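Local coordinates for protein alpha,alpha-trehalose-phosphate synthase (UDP-forming) (Burkholderia xenovorans, PDB 5V0T) that belongs to glycosyltransferase family 20 and has the GT-B fold, in which two Rossmann-like domains face each other across a ligand-holding cleft, at residues F98-D103 / F167-V172; E113-V118 / L143-Q148; L271-D276 / R364-G369; G283-F288 / R325-G330. All coordinates share one frame; numbering follows the deposited sequence.

Contact 1 of 4, residues F98-D103 / F167-V172. With EDO (1,2-ethanediol), chain L.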
loop_
_atom_site.group_PDB
_atom_site.type_symbol
_atom_site.label_atom_id
_atom_site.label_comp_id
_atom_site.label_asym_id
_atom_site.label_seq_id
_atom_site.Cartn_x
_atom_site.Cartn_y
_atom_site.Cartn_z
ATOM N N PHE A 98 3.948 -4.521 -11.912
ATOM C CA PHE A 98 3.176 -3.312 -11.657
ATOM C C PHE A 98 3.967 -2.295 -10.844
ATOM O O PHE A 98 3.610 -1.113 -10.832
ATOM C CB PHE A 98 1.872 -3.647 -10.916
ATOM C CG PHE A 98 0.783 -4.232 -11.788
ATOM C CD1 PHE A 98 1.062 -5.225 -12.728
ATOM C CD2 PHE A 98 -0.529 -3.816 -11.637
ATOM C CE1 PHE A 98 0.059 -5.768 -13.518
ATOM C CE2 PHE A 98 -1.543 -4.355 -12.420
ATOM C CZ PHE A 98 -1.251 -5.336 -13.357
ATOM N N HIS A 99 5.029 -2.728 -10.160
ATOM C CA HIS A 99 5.949 -1.809 -9.503
ATOM C C HIS A 99 7.193 -1.517 -10.351
ATOM O O HIS A 99 8.234 -1.111 -9.813
ATOM C CB HIS A 99 6.306 -2.359 -8.124
ATOM C CG HIS A 99 5.156 -2.303 -7.167
ATOM N ND1 HIS A 99 4.216 -3.310 -7.072
ATOM C CD2 HIS A 99 4.759 -1.335 -6.305
ATOM C CE1 HIS A 99 3.300 -2.975 -6.179
ATOM N NE2 HIS A 99 3.618 -1.791 -5.682
ATOM N N TYR A 100 7.096 -1.710 -11.675
ATOM C CA TYR A 100 8.147 -1.315 -12.619
ATOM C C TYR A 100 9.440 -2.090 -12.364
ATOM O O TYR A 100 10.542 -1.558 -12.488
ATOM C CB TYR A 100 8.389 0.203 -12.574
ATOM C CG TYR A 100 7.250 1.032 -13.150
ATOM C CD1 TYR A 100 6.031 1.141 -12.491
ATOM C CD2 TYR A 100 7.401 1.720 -14.352
ATOM C CE1 TYR A 100 4.983 1.911 -13.016
ATOM C CE2 TYR A 100 6.357 2.493 -14.892
ATOM C CZ TYR A 100 5.155 2.582 -14.216
ATOM O OH TYR A 100 4.126 3.335 -14.742
ATOM N N ARG A 101 9.302 -3.356 -11.974
ATOM C CA ARG A 101 10.465 -4.212 -11.793
ATOM C C ARG A 101 10.386 -5.424 -12.713
ATOM O O ARG A 101 10.339 -6.563 -12.242
ATOM C CB ARG A 101 10.605 -4.658 -10.333
ATOM C CG ARG A 101 11.019 -3.527 -9.375
ATOM C CD ARG A 101 12.332 -2.840 -9.820
ATOM N NE ARG A 101 13.476 -3.747 -9.825
ATOM C CZ ARG A 101 14.213 -4.013 -8.747
ATOM N NH1 ARG A 101 13.917 -3.461 -7.570
ATOM N NH2 ARG A 101 15.246 -4.838 -8.839
ATOM N N ALA A 102 10.397 -5.195 -14.029
ATOM C CA ALA A 102 10.348 -6.327 -14.948
ATOM C C ALA A 102 11.561 -7.226 -14.784
ATOM O O ALA A 102 11.476 -8.424 -15.071
ATOM C CB ALA A 102 10.223 -5.836 -16.392
ATOM N N ASP A 103 12.670 -6.688 -14.272
ATOM C CA ASP A 103 13.854 -7.505 -14.021
ATOM C C ASP A 103 13.595 -8.590 -12.983
ATOM O O ASP A 103 14.273 -9.622 -12.992
ATOM C CB ASP A 103 15.008 -6.625 -13.555
ATOM C CG ASP A 103 14.690 -5.886 -12.259
ATOM O OD1 ASP A 103 13.749 -5.057 -12.246
ATOM O OD2 ASP A 103 15.392 -6.130 -11.257
ATOM N N PHE A 167 -1.109 1.197 -11.407
ATOM C CA PHE A 167 -1.303 0.565 -12.715
ATOM C C PHE A 167 -0.164 0.994 -13.627
ATOM O O PHE A 167 -0.026 2.193 -13.902
ATOM C CB PHE A 167 -2.644 0.928 -13.342
ATOM C CG PHE A 167 -3.025 0.008 -14.476
ATOM C CD1 PHE A 167 -2.505 0.197 -15.753
ATOM C CD2 PHE A 167 -3.834 -1.101 -14.241
ATOM C CE1 PHE A 167 -2.851 -0.668 -16.789
ATOM C CE2 PHE A 167 -4.174 -1.971 -15.273
ATOM C CZ PHE A 167 -3.679 -1.756 -16.540
ATOM N N PRO A 168 0.666 0.073 -14.112
ATOM C CA PRO A 168 1.878 0.482 -14.823
ATOM C C PRO A 168 1.570 1.002 -16.218
ATOM O O PRO A 168 0.558 0.661 -16.831
ATOM C CB PRO A 168 2.696 -0.811 -14.894
ATOM C CG PRO A 168 1.623 -1.885 -14.976
ATOM C CD PRO A 168 0.575 -1.391 -13.988
ATOM N N ALA A 169 2.478 1.847 -16.708
ATOM C CA ALA A 169 2.461 2.283 -18.096
ATOM C C ALA A 169 2.214 1.090 -19.013
ATOM O O ALA A 169 2.692 -0.018 -18.755
ATOM C CB ALA A 169 3.795 2.955 -18.434
ATOM N N SER A 170 1.435 1.309 -20.075
ATOM C CA SER A 170 1.090 0.191 -20.953
ATOM C C SER A 170 2.331 -0.546 -21.457
ATOM O O SER A 170 2.323 -1.780 -21.559
ATOM C CB SER A 170 0.233 0.672 -22.126
ATOM O OG SER A 170 0.949 1.560 -22.960
ATOM N N GLN A 171 3.412 0.187 -21.768
ATOM C CA GLN A 171 4.620 -0.457 -22.290
ATOM C C GLN A 171 5.248 -1.388 -21.267
ATOM O O GLN A 171 5.905 -2.368 -21.635
ATOM C CB GLN A 171 5.659 0.588 -22.720
ATOM C CG GLN A 171 5.387 1.218 -24.064
ATOM C CD GLN A 171 5.409 0.174 -25.180
ATOM O OE1 GLN A 171 6.323 -0.646 -25.255
ATOM N NE2 GLN A 171 4.380 0.170 -26.010
ATOM N N VAL A 172 5.106 -1.059 -19.989
ATOM C CA VAL A 172 5.616 -1.895 -18.911
ATOM C C VAL A 172 4.700 -3.097 -18.681
ATOM O O VAL A 172 5.172 -4.215 -18.445
ATOM C CB VAL A 172 5.779 -1.034 -17.641
ATOM C CG1 VAL A 172 6.003 -1.898 -16.414
ATOM C CG2 VAL A 172 6.937 -0.025 -17.829
HETATM C C1 EDO L . 11.037 -0.221 -15.343
HETATM O O1 EDO L . 12.136 0.518 -15.902
HETATM C C2 EDO L . 10.613 -1.362 -16.275
HETATM O O2 EDO L . 10.030 -2.451 -15.535
HETATM O O HOH W 1 1.677 4.038 -13.689
#
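Y100 and F98 reach the loop F167-A169 in different ways, one through a hydroxyl and one through a ring face. The phenolic OH of Y100 accepts a fairly straight bond from the backbone N of A169, at 3.0 Å with 160° at the hydrogen. A water at the ring edge, 2.8 Å from Y100 OH, also lies very close to the carbonyl oxygen of F167. V172 places CG1 over one face of the Y100 ring, while its CG2 lies 3.9 Å from Y100 CE2; branched methyls suit a broad aromatic surface. The ring of F98 carries P168 on one face, with P168 CD 3.8 Å from the F98 ring centroid. The F98 edge also points at the face of F167 in a T-shaped pair, centroids of F98 and F167 5.8 Å apart and planes at 65°. The buried carbonyl oxygen of F98 finds no partner. Y100 stands where it does because it is the C-prime residue of a Schellman motif: its positive phi (63°) turns the chain out of helix 79-98. R375 adds a cation-pi contact to Y100, and F98 rests on I165 of the 6-O-phosphono-alpha-D-glucopyranose pocket. Packing thus does most of the joining, and the one direct bond, from the N-H of A169, the N-cap residue of helix 170-173, fixes where the Y100 hydroxyl sits.

Contact 2 of 4, residues E113-V118 / L143-Q148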
loop_
_atom_site.group_PDB
_atom_site.type_symbol
_atom_site.label_atom_id
_atom_site.label_comp_id
_atom_site.label_asym_id
_atom_site.label_seq_id
_atom_site.Cartn_x
_atom_site.Cartn_y
_atom_site.Cartn_z
ATOM N N GLU A 113 -2.301 -20.337 -14.742
ATOM C CA GLU A 113 -3.524 -21.141 -14.773
ATOM C C GLU A 113 -4.086 -21.358 -13.374
ATOM O O GLU A 113 -5.303 -21.304 -13.174
ATOM C CB GLU A 113 -3.261 -22.486 -15.441
ATOM C CG GLU A 113 -3.050 -22.402 -16.927
ATOM C CD GLU A 113 -2.606 -23.727 -17.507
ATOM O OE1 GLU A 113 -2.064 -23.715 -18.631
ATOM O OE2 GLU A 113 -2.790 -24.773 -16.836
ATOM N N GLY A 114 -3.217 -21.624 -12.396
ATOM C CA GLY A 114 -3.685 -21.781 -11.026
ATOM C C GLY A 114 -4.246 -20.491 -10.446
ATOM O O GLY A 114 -5.251 -20.507 -9.732
ATOM N N TYR A 115 -3.601 -19.362 -10.744
ATOM C CA TYR A 115 -4.147 -18.050 -10.414
ATOM C C TYR A 115 -5.581 -17.908 -10.911
ATOM O O TYR A 115 -6.475 -17.480 -10.166
ATOM C CB TYR A 115 -3.248 -16.982 -11.030
ATOM C CG TYR A 115 -3.728 -15.544 -10.982
ATOM C CD1 TYR A 115 -3.468 -14.747 -9.873
ATOM C CD2 TYR A 115 -4.385 -14.966 -12.066
ATOM C CE1 TYR A 115 -3.856 -13.404 -9.833
ATOM C CE2 TYR A 115 -4.785 -13.626 -12.035
ATOM C CZ TYR A 115 -4.517 -12.855 -10.915
ATOM O OH TYR A 115 -4.892 -11.522 -10.869
ATOM N N TRP A 116 -5.809 -18.252 -12.179
ATOM C CA TRP A 116 -7.155 -18.201 -12.742
ATOM C C TRP A 116 -8.081 -19.187 -12.044
ATOM O O TRP A 116 -9.246 -18.873 -11.767
ATOM C CB TRP A 116 -7.106 -18.516 -14.246
ATOM C CG TRP A 116 -8.027 -17.658 -15.039
ATOM C CD1 TRP A 116 -9.280 -17.974 -15.491
ATOM C CD2 TRP A 116 -7.780 -16.312 -15.442
ATOM N NE1 TRP A 116 -9.818 -16.901 -16.170
ATOM C CE2 TRP A 116 -8.918 -15.870 -16.150
ATOM C CE3 TRP A 116 -6.698 -15.438 -15.280
ATOM C CZ2 TRP A 116 -9.002 -14.596 -16.700
ATOM C CZ3 TRP A 116 -6.779 -14.180 -15.827
ATOM C CH2 TRP A 116 -7.926 -13.768 -16.535
ATOM N N ARG A 117 -7.583 -20.395 -11.772
ATOM C CA ARG A 117 -8.397 -21.421 -11.125
ATOM C C ARG A 117 -8.774 -21.027 -9.700
ATOM O O ARG A 117 -9.916 -21.239 -9.274
ATOM C CB ARG A 117 -7.643 -22.757 -11.141
ATOM C CG ARG A 117 -8.391 -23.922 -10.483
ATOM C CD ARG A 117 -7.520 -25.180 -10.337
ATOM N NE ARG A 117 -6.476 -24.977 -9.336
ATOM C CZ ARG A 117 -5.183 -24.874 -9.615
ATOM N NH1 ARG A 117 -4.764 -24.986 -10.870
ATOM N NH2 ARG A 117 -4.308 -24.670 -8.638
ATOM N N VAL A 118 -7.834 -20.454 -8.941
ATOM C CA VAL A 118 -8.128 -20.083 -7.560
ATOM C C VAL A 118 -9.152 -18.953 -7.511
ATOM O O VAL A 118 -10.051 -18.954 -6.664
ATOM C CB VAL A 118 -6.823 -19.721 -6.822
ATOM C CG1 VAL A 118 -7.106 -19.066 -5.462
ATOM C CG2 VAL A 118 -5.982 -20.974 -6.658
ATOM N N LEU A 143 -6.985 -10.496 -7.511
ATOM C CA LEU A 143 -8.378 -10.836 -7.794
ATOM C C LEU A 143 -8.887 -10.170 -9.075
ATOM O O LEU A 143 -10.091 -9.977 -9.249
ATOM C CB LEU A 143 -9.250 -10.483 -6.581
ATOM C CG LEU A 143 -8.858 -11.271 -5.322
ATOM C CD1 LEU A 143 -9.565 -10.724 -4.102
ATOM C CD2 LEU A 143 -9.184 -12.752 -5.502
ATOM N N ILE A 144 -7.974 -9.847 -9.993
ATOM C CA ILE A 144 -8.347 -9.284 -11.300
ATOM C C ILE A 144 -9.380 -10.144 -12.036
ATOM O O ILE A 144 -10.312 -9.572 -12.622
ATOM C CB ILE A 144 -7.094 -9.049 -12.153
ATOM C CG1 ILE A 144 -6.301 -7.854 -11.589
ATOM C CG2 ILE A 144 -7.451 -8.833 -13.654
ATOM C CD1 ILE A 144 -4.861 -7.719 -12.159
ATOM N N PRO A 145 -9.302 -11.483 -12.042
ATOM C CA PRO A 145 -10.313 -12.288 -12.754
ATOM C C PRO A 145 -11.634 -12.483 -12.022
ATOM O O PRO A 145 -12.472 -13.233 -12.522
ATOM C CB PRO A 145 -9.618 -13.655 -12.930
ATOM C CG PRO A 145 -8.144 -13.399 -12.648
ATOM C CD PRO A 145 -8.166 -12.316 -11.610
ATOM N N PHE A 146 -11.853 -11.829 -10.874
ATOM C CA PHE A 146 -12.943 -12.214 -9.980
ATOM C C PHE A 146 -14.316 -11.875 -10.548
ATOM O O PHE A 146 -15.255 -12.660 -10.396
ATOM C CB PHE A 146 -12.766 -11.546 -8.613
ATOM C CG PHE A 146 -13.446 -12.281 -7.491
ATOM C CD1 PHE A 146 -12.869 -13.413 -6.935
ATOM C CD2 PHE A 146 -14.661 -11.842 -6.987
ATOM C CE1 PHE A 146 -13.498 -14.098 -5.896
ATOM C CE2 PHE A 146 -15.297 -12.528 -5.944
ATOM C CZ PHE A 146 -14.711 -13.659 -5.405
ATOM N N ALA A 147 -14.479 -10.696 -11.161
ATOM C CA ALA A 147 -15.790 -10.363 -11.723
ATOM C C ALA A 147 -16.157 -11.330 -12.835
ATOM O O ALA A 147 -17.300 -11.801 -12.914
ATOM C CB ALA A 147 -15.812 -8.932 -12.254
ATOM N N GLN A 148 -15.186 -11.645 -13.694
ATOM C CA GLN A 148 -15.415 -12.592 -14.783
ATOM C C GLN A 148 -15.887 -13.937 -14.241
ATOM O O GLN A 148 -16.859 -14.515 -14.744
ATOM C CB GLN A 148 -14.120 -12.728 -15.591
ATOM C CG GLN A 148 -14.206 -13.418 -16.938
ATOM C CD GLN A 148 -12.818 -13.636 -17.540
ATOM O OE1 GLN A 148 -12.044 -14.455 -17.038
ATOM N NE2 GLN A 148 -12.490 -12.890 -18.601
#
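P145 wedges against Y115 and W116 in a buried, mainly apolar contact within the N-terminal Rossmann-like domain, where helix 109-126 packs on the turn that starts helix 146-152. P145 CG lies over a face of the indole, 3.7 Å from the centroid of the W116 six-membered ring and 19° off its normal, a CH-pi contact. The same CG is 3.4 Å from CE2 of Y115, so two neighbouring aromatics of one helix turn share one methylene. Proline suits this place: as the N-cap residue it needs no N-H for the helix, and its ring offers CG to the indole face and CD to the phenol. The indole reaches it through an unusual torsion (chi1 -140°), far from a staggered position. At the indole edge, near its plane, Q148 OE1 comes to 3.1 Å from W116 CZ2, brought there by an extended side chain. Y115 crosses P145 at about a right angle, its OH 3.4 Å from P145 CD and 3.6 Å from I144 CB, and that hydroxyl is hydrogen-bonded to the carbonyl oxygen of Y141. Beyond the contact, helix 79-98 packs on Y115 through S90 and L94, helix 179-186 meets W116, I144 and Q148, and helix 146-152 itself lies on the crossover between parallel strands 135-139 and 159-162.

Contact 3 of 4, residues L271-D276 / R364-G369; sequences LIMSVD and RTAHVG
I272 and V368 form a parallel beta bridge in which V368 bonds to both neighbours of I272: its N donates to L271 O (3.2 Å) and its O accepts from M273 N (2.9 Å). One residue earlier the ladder is continued by a side chain, as L271 N donates to H367 ND1 at 3.1 Å. The donor is tilted 31° from the imidazole plane, and ND1 acts as acceptor, consistent with a neutral histidine unprotonated at that nitrogen. On one face of the sheet I272 and V368 lie side by side, I272 CG1 4.0 Å from V368 CB. These strands are the central pair of a six-stranded parallel sheet of order 3-2-1-4-5-6, the Rossmann-like topology of the C-terminal GT-B domain, and V275, farther along strand 270-275, touches the bound uridine-5'-diphosphate. On the other face M273 CB meets A366 CB at 3.6 Å; alanine is small enough for such closeness beside a strand. M273 then extends away, CG anti to the backbone N (chi1 -179°), onto L362 and F363 of helix 356-363. L271 CD2 lies 4.0 Å from A366 CB and 3.7 Å from T365 OG1, which is hydrogen-bonded to L362 O. Behind V368 stand A430 and L431 of helix 420-432.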
loop_
_atom_site.group_PDB
_atom_site.type_symbol
_atom_site.label_atom_id
_atom_site.label_comp_id
_atom_site.label_asym_id
_atom_site.label_seq_id
_atom_site.Cartn_x
_atom_site.Cartn_y
_atom_site.Cartn_z
ATOM N N LEU A 271 15.548 12.483 15.276
ATOM C CA LEU A 271 15.112 11.168 14.824
ATOM C C LEU A 271 14.568 11.249 13.409
ATOM O O LEU A 271 13.616 11.990 13.147
ATOM C CB LEU A 271 14.049 10.592 15.761
ATOM C CG LEU A 271 13.452 9.246 15.359
ATOM C CD1 LEU A 271 14.546 8.164 15.311
ATOM C CD2 LEU A 271 12.362 8.868 16.349
ATOM N N ILE A 272 15.178 10.494 12.507
ATOM C CA ILE A 272 14.589 10.173 11.213
ATOM C C ILE A 272 13.918 8.810 11.342
ATOM O O ILE A 272 14.539 7.841 11.794
ATOM C CB ILE A 272 15.660 10.160 10.109
ATOM C CG1 ILE A 272 16.395 11.509 10.052
ATOM C CG2 ILE A 272 15.046 9.770 8.756
ATOM C CD1 ILE A 272 17.680 11.474 9.203
ATOM N N MET A 273 12.649 8.718 10.942
ATOM C CA MET A 273 11.908 7.474 11.113
ATOM C C MET A 273 11.311 6.986 9.799
ATOM O O MET A 273 10.751 7.766 9.027
ATOM C CB MET A 273 10.801 7.641 12.159
ATOM C CG MET A 273 9.996 6.344 12.411
ATOM S SD MET A 273 8.990 6.567 13.872
ATOM C CE MET A 273 8.088 5.000 13.882
ATOM N N SER A 274 11.422 5.681 9.563
ATOM C CA SER A 274 10.794 5.007 8.437
ATOM C C SER A 274 10.093 3.748 8.930
ATOM O O SER A 274 10.550 3.094 9.875
ATOM C CB SER A 274 11.823 4.613 7.359
ATOM O OG SER A 274 12.412 5.750 6.726
ATOM N N VAL A 275 8.995 3.398 8.258
ATOM C CA VAL A 275 8.237 2.173 8.523
ATOM C C VAL A 275 7.818 1.605 7.177
ATOM O O VAL A 275 7.042 2.244 6.460
ATOM C CB VAL A 275 6.980 2.415 9.376
ATOM C CG1 VAL A 275 6.252 1.099 9.572
ATOM C CG2 VAL A 275 7.319 3.058 10.725
ATOM N N ASP A 276 8.316 0.412 6.836
ATOM C CA ASP A 276 8.088 -0.195 5.523
ATOM C C ASP A 276 8.141 -1.705 5.654
ATOM O O ASP A 276 9.122 -2.218 6.189
ATOM C CB ASP A 276 9.172 0.197 4.499
ATOM C CG ASP A 276 9.374 1.686 4.361
ATOM O OD1 ASP A 276 9.947 2.303 5.286
ATOM O OD2 ASP A 276 9.006 2.232 3.292
ATOM N N ARG A 364 5.039 10.787 16.023
ATOM C CA ARG A 364 4.915 12.113 16.621
ATOM C C ARG A 364 6.227 12.605 17.235
ATOM O O ARG A 364 6.400 13.815 17.403
ATOM C CB ARG A 364 3.797 12.089 17.681
ATOM C CG ARG A 364 3.346 13.446 18.274
ATOM C CD ARG A 364 2.091 13.228 19.126
ATOM N NE ARG A 364 1.479 14.450 19.666
ATOM C CZ ARG A 364 0.450 15.089 19.104
ATOM N NH1 ARG A 364 -0.083 14.649 17.960
ATOM N NH2 ARG A 364 -0.041 16.180 19.680
ATOM N N THR A 365 7.156 11.707 17.562
ATOM C CA THR A 365 8.450 12.118 18.091
ATOM C C THR A 365 9.530 12.264 17.023
ATOM O O THR A 365 10.644 12.667 17.355
ATOM C CB THR A 365 8.949 11.115 19.139
ATOM O OG1 THR A 365 9.511 9.985 18.466
ATOM C CG2 THR A 365 7.812 10.638 20.023
ATOM N N ALA A 366 9.244 11.929 15.765
ATOM C CA ALA A 366 10.256 11.888 14.716
ATOM C C ALA A 366 10.320 13.223 13.977
ATOM O O ALA A 366 9.325 13.664 13.388
ATOM C CB ALA A 366 9.954 10.751 13.736
ATOM N N HIS A 367 11.502 13.850 13.990
ATOM C CA HIS A 367 11.703 15.118 13.288
ATOM C C HIS A 367 11.512 14.973 11.787
ATOM O O HIS A 367 11.133 15.942 11.109
ATOM C CB HIS A 367 13.108 15.645 13.579
ATOM C CG HIS A 367 13.358 15.856 15.030
ATOM N ND1 HIS A 367 13.656 14.818 15.887
ATOM C CD2 HIS A 367 13.295 16.974 15.791
ATOM C CE1 HIS A 367 13.775 15.292 17.115
ATOM N NE2 HIS A 367 13.563 16.596 17.083
ATOM N N VAL A 368 11.757 13.780 11.255
ATOM C CA VAL A 368 11.651 13.532 9.821
ATOM C C VAL A 368 10.944 12.199 9.597
ATOM O O VAL A 368 11.353 11.175 10.179
ATOM C CB VAL A 368 13.025 13.520 9.123
ATOM C CG1 VAL A 368 12.837 13.272 7.619
ATOM C CG2 VAL A 368 13.764 14.842 9.372
ATOM N N GLY A 369 9.899 12.223 8.793
ATOM C CA GLY A 369 9.273 11.012 8.273
ATOM C C GLY A 369 9.833 10.733 6.891
ATOM O O GLY A 369 9.688 11.547 5.973
#

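Contact 4 of 4, residues G283-F288 / R325-G330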
loop_
_atom_site.group_PDB
_atom_site.type_symbol
_atom_site.label_atom_id
_atom_site.label_comp_id
_atom_site.label_asym_id
_atom_site.label_seq_id
_atom_site.Cartn_x
_atom_site.Cartn_y
_atom_site.Cartn_z
ATOM N N GLY A 283 12.358 1.011 -1.917
ATOM C CA GLY A 283 13.584 1.775 -2.111
ATOM C C GLY A 283 14.454 1.895 -0.879
ATOM O O GLY A 283 15.072 2.944 -0.657
ATOM N N LEU A 284 14.552 0.825 -0.092
ATOM C CA LEU A 284 15.240 0.899 1.196
ATOM C C LEU A 284 16.760 0.995 1.043
ATOM O O LEU A 284 17.414 1.656 1.862
ATOM C CB LEU A 284 14.846 -0.305 2.068
ATOM C CG LEU A 284 13.336 -0.359 2.377
ATOM C CD1 LEU A 284 12.956 -1.640 3.106
ATOM C CD2 LEU A 284 12.853 0.868 3.188
ATOM N N VAL A 285 17.345 0.366 0.021
ATOM C CA VAL A 285 18.791 0.503 -0.183
ATOM C C VAL A 285 19.136 1.944 -0.532
ATOM O O VAL A 285 20.065 2.527 0.036
ATOM C CB VAL A 285 19.298 -0.477 -1.260
ATOM C CG1 VAL A 285 20.762 -0.136 -1.666
ATOM C CG2 VAL A 285 19.228 -1.915 -0.730
ATOM N N GLU A 286 18.372 2.553 -1.449
ATOM C CA GLU A 286 18.639 3.945 -1.815
ATOM C C GLU A 286 18.439 4.859 -0.616
ATOM O O GLU A 286 19.192 5.821 -0.419
ATOM C CB GLU A 286 17.720 4.391 -2.960
ATOM C CG GLU A 286 17.986 3.701 -4.311
ATOM C CD GLU A 286 17.333 2.333 -4.424
ATOM O OE1 GLU A 286 16.718 1.864 -3.445
ATOM O OE2 GLU A 286 17.420 1.725 -5.511
ATOM N N ARG A 287 17.416 4.574 0.179
ATOM C CA ARG A 287 17.124 5.342 1.384
ATOM C C ARG A 287 18.290 5.300 2.371
ATOM O O ARG A 287 18.685 6.330 2.939
ATOM C CB ARG A 287 15.857 4.773 2.012
ATOM C CG ARG A 287 15.394 5.493 3.201
ATOM C CD ARG A 287 14.114 4.954 3.727
ATOM N NE ARG A 287 13.075 4.774 2.712
ATOM C CZ ARG A 287 11.908 4.223 2.998
ATOM N NH1 ARG A 287 11.702 3.833 4.244
ATOM N NH2 ARG A 287 10.966 4.043 2.062
ATOM N N PHE A 288 18.842 4.107 2.601
ATOM C CA PHE A 288 20.000 3.985 3.489
ATOM C C PHE A 288 21.208 4.716 2.909
ATOM O O PHE A 288 21.946 5.384 3.638
ATOM C CB PHE A 288 20.342 2.509 3.735
ATOM C CG PHE A 288 19.462 1.812 4.770
ATOM C CD1 PHE A 288 18.129 2.166 4.948
ATOM C CD2 PHE A 288 19.987 0.785 5.550
ATOM C CE1 PHE A 288 17.323 1.509 5.884
ATOM C CE2 PHE A 288 19.196 0.117 6.493
ATOM C CZ PHE A 288 17.854 0.487 6.657
ATOM N N ARG A 325 16.218 -8.421 1.533
ATOM C CA ARG A 325 16.561 -8.361 2.950
ATOM C C ARG A 325 18.070 -8.439 3.142
ATOM O O ARG A 325 18.656 -7.639 3.880
ATOM C CB ARG A 325 15.870 -9.482 3.735
ATOM C CG ARG A 325 16.331 -9.543 5.208
ATOM C CD ARG A 325 15.813 -10.822 5.916
ATOM N NE ARG A 325 16.182 -10.870 7.334
ATOM C CZ ARG A 325 15.968 -11.937 8.100
ATOM N NH1 ARG A 325 15.397 -13.014 7.571
ATOM N NH2 ARG A 325 16.304 -11.930 9.388
ATOM N N LEU A 326 18.718 -9.401 2.475
ATOM C CA LEU A 326 20.166 -9.541 2.587
ATOM C C LEU A 326 20.884 -8.274 2.149
ATOM O O LEU A 326 21.846 -7.836 2.800
ATOM C CB LEU A 326 20.645 -10.722 1.749
ATOM C CG LEU A 326 20.310 -12.125 2.241
ATOM C CD1 LEU A 326 20.659 -13.139 1.147
ATOM C CD2 LEU A 326 21.085 -12.425 3.536
ATOM N N GLN A 327 20.442 -7.682 1.042
ATOM C CA GLN A 327 21.103 -6.482 0.554
ATOM C C GLN A 327 20.998 -5.364 1.579
ATOM O O GLN A 327 21.999 -4.707 1.892
ATOM C CB GLN A 327 20.517 -6.052 -0.789
ATOM C CG GLN A 327 21.273 -4.871 -1.393
ATOM C CD GLN A 327 20.827 -4.482 -2.791
ATOM O OE1 GLN A 327 19.718 -4.809 -3.232
ATOM N NE2 GLN A 327 21.702 -3.769 -3.500
ATOM N N LEU A 328 19.806 -5.178 2.154
ATOM C CA LEU A 328 19.583 -4.084 3.101
ATOM C C LEU A 328 20.377 -4.286 4.379
ATOM O O LEU A 328 20.903 -3.323 4.954
ATOM C CB LEU A 328 18.097 -3.960 3.433
ATOM C CG LEU A 328 17.737 -2.727 4.276
ATOM C CD1 LEU A 328 18.090 -1.453 3.469
ATOM C CD2 LEU A 328 16.251 -2.757 4.674
ATOM N N GLU A 329 20.455 -5.529 4.850
ATOM C CA GLU A 329 21.197 -5.794 6.073
ATOM C C GLU A 329 22.683 -5.500 5.898
ATOM O O GLU A 329 23.323 -4.969 6.812
ATOM C CB GLU A 329 20.929 -7.230 6.519
ATOM C CG GLU A 329 19.516 -7.289 7.101
ATOM C CD GLU A 329 18.988 -8.669 7.419
ATOM O OE1 GLU A 329 17.919 -8.713 8.068
ATOM O OE2 GLU A 329 19.587 -9.694 7.011
ATOM N N GLY A 330 23.243 -5.808 4.723
ATOM C CA GLY A 330 24.620 -5.433 4.457
ATOM C C GLY A 330 24.820 -3.928 4.412
ATOM O O GLY A 330 25.854 -3.423 4.847
#
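L328 inserts between L284 and F288 where two almost parallel helices lie side by side, their segment axes 9.6 Å apart and inclined by only 7°. Both belong to consecutive beta-alpha units of the C-terminal Rossmann-like domain, helix 284-297 running between strands 270-275 and 305-310, and helix 319-339 between 305-310 and 347-350. L328 makes most of the contact, and its conformation explains how. With CG anti to the backbone N (chi1 -172°), the end of the side chain comes nearer helix 284-297, and CD1 settles over the centre of the F288 ring, 3.5 Å from its centroid. This CH-pi contact is nearly head-on. F288 holds its CG anti to the carbonyl carbon, beside the backbone N (chi1 -79°), which presents the ring face to that methyl. CD2, the other arm of L328, takes the L284 side, 3.8 Å from L284 CD1; a leucine fork suits a place that offers both a flat ring and an aliphatic chain. Nearer the surface, Q327, its chain extended beyond CG, crosses V285 at about a right angle, Q327 CG 3.7 Å from V285 CG2 and its amide carbon CD equally close; Q327 is otherwise exposed. On the far side of helix 319-339, R325 NE forms a salt bridge to E329 OE1 (2.9 Å), and Y349 OH is a second partner of that oxygen. L328 CD1 also rests 3.6 Å from L284 O, the carbonyl oxygen that accepts the helical bond from F288 N.

In the fold
Contacts 1 and 2 belong to the N-terminal half, contacts 3 and 4 to the C-terminal domain, and contacts 2 and 3 lie on opposite sides of the chain's centre. Contacts 2, 3 and 4 are buried; contact 1 is only partly so, and there a hydroxyl and a water join the aromatic packing, with a 1,2-ethanediol, probably from the crystallisation liquor, beside it. Contact 3 alone is sheet, held by backbone bonds and one to an imidazole. Contact 2 sets a helix against a proline-bearing turn and contact 4 helix on helix, both by CH-pi and apolar packing. Contacts 3 and 4 share one beta-alpha unit and touch: D276 OD1 and R287 NH1 form a salt bridge of 2.6 Å.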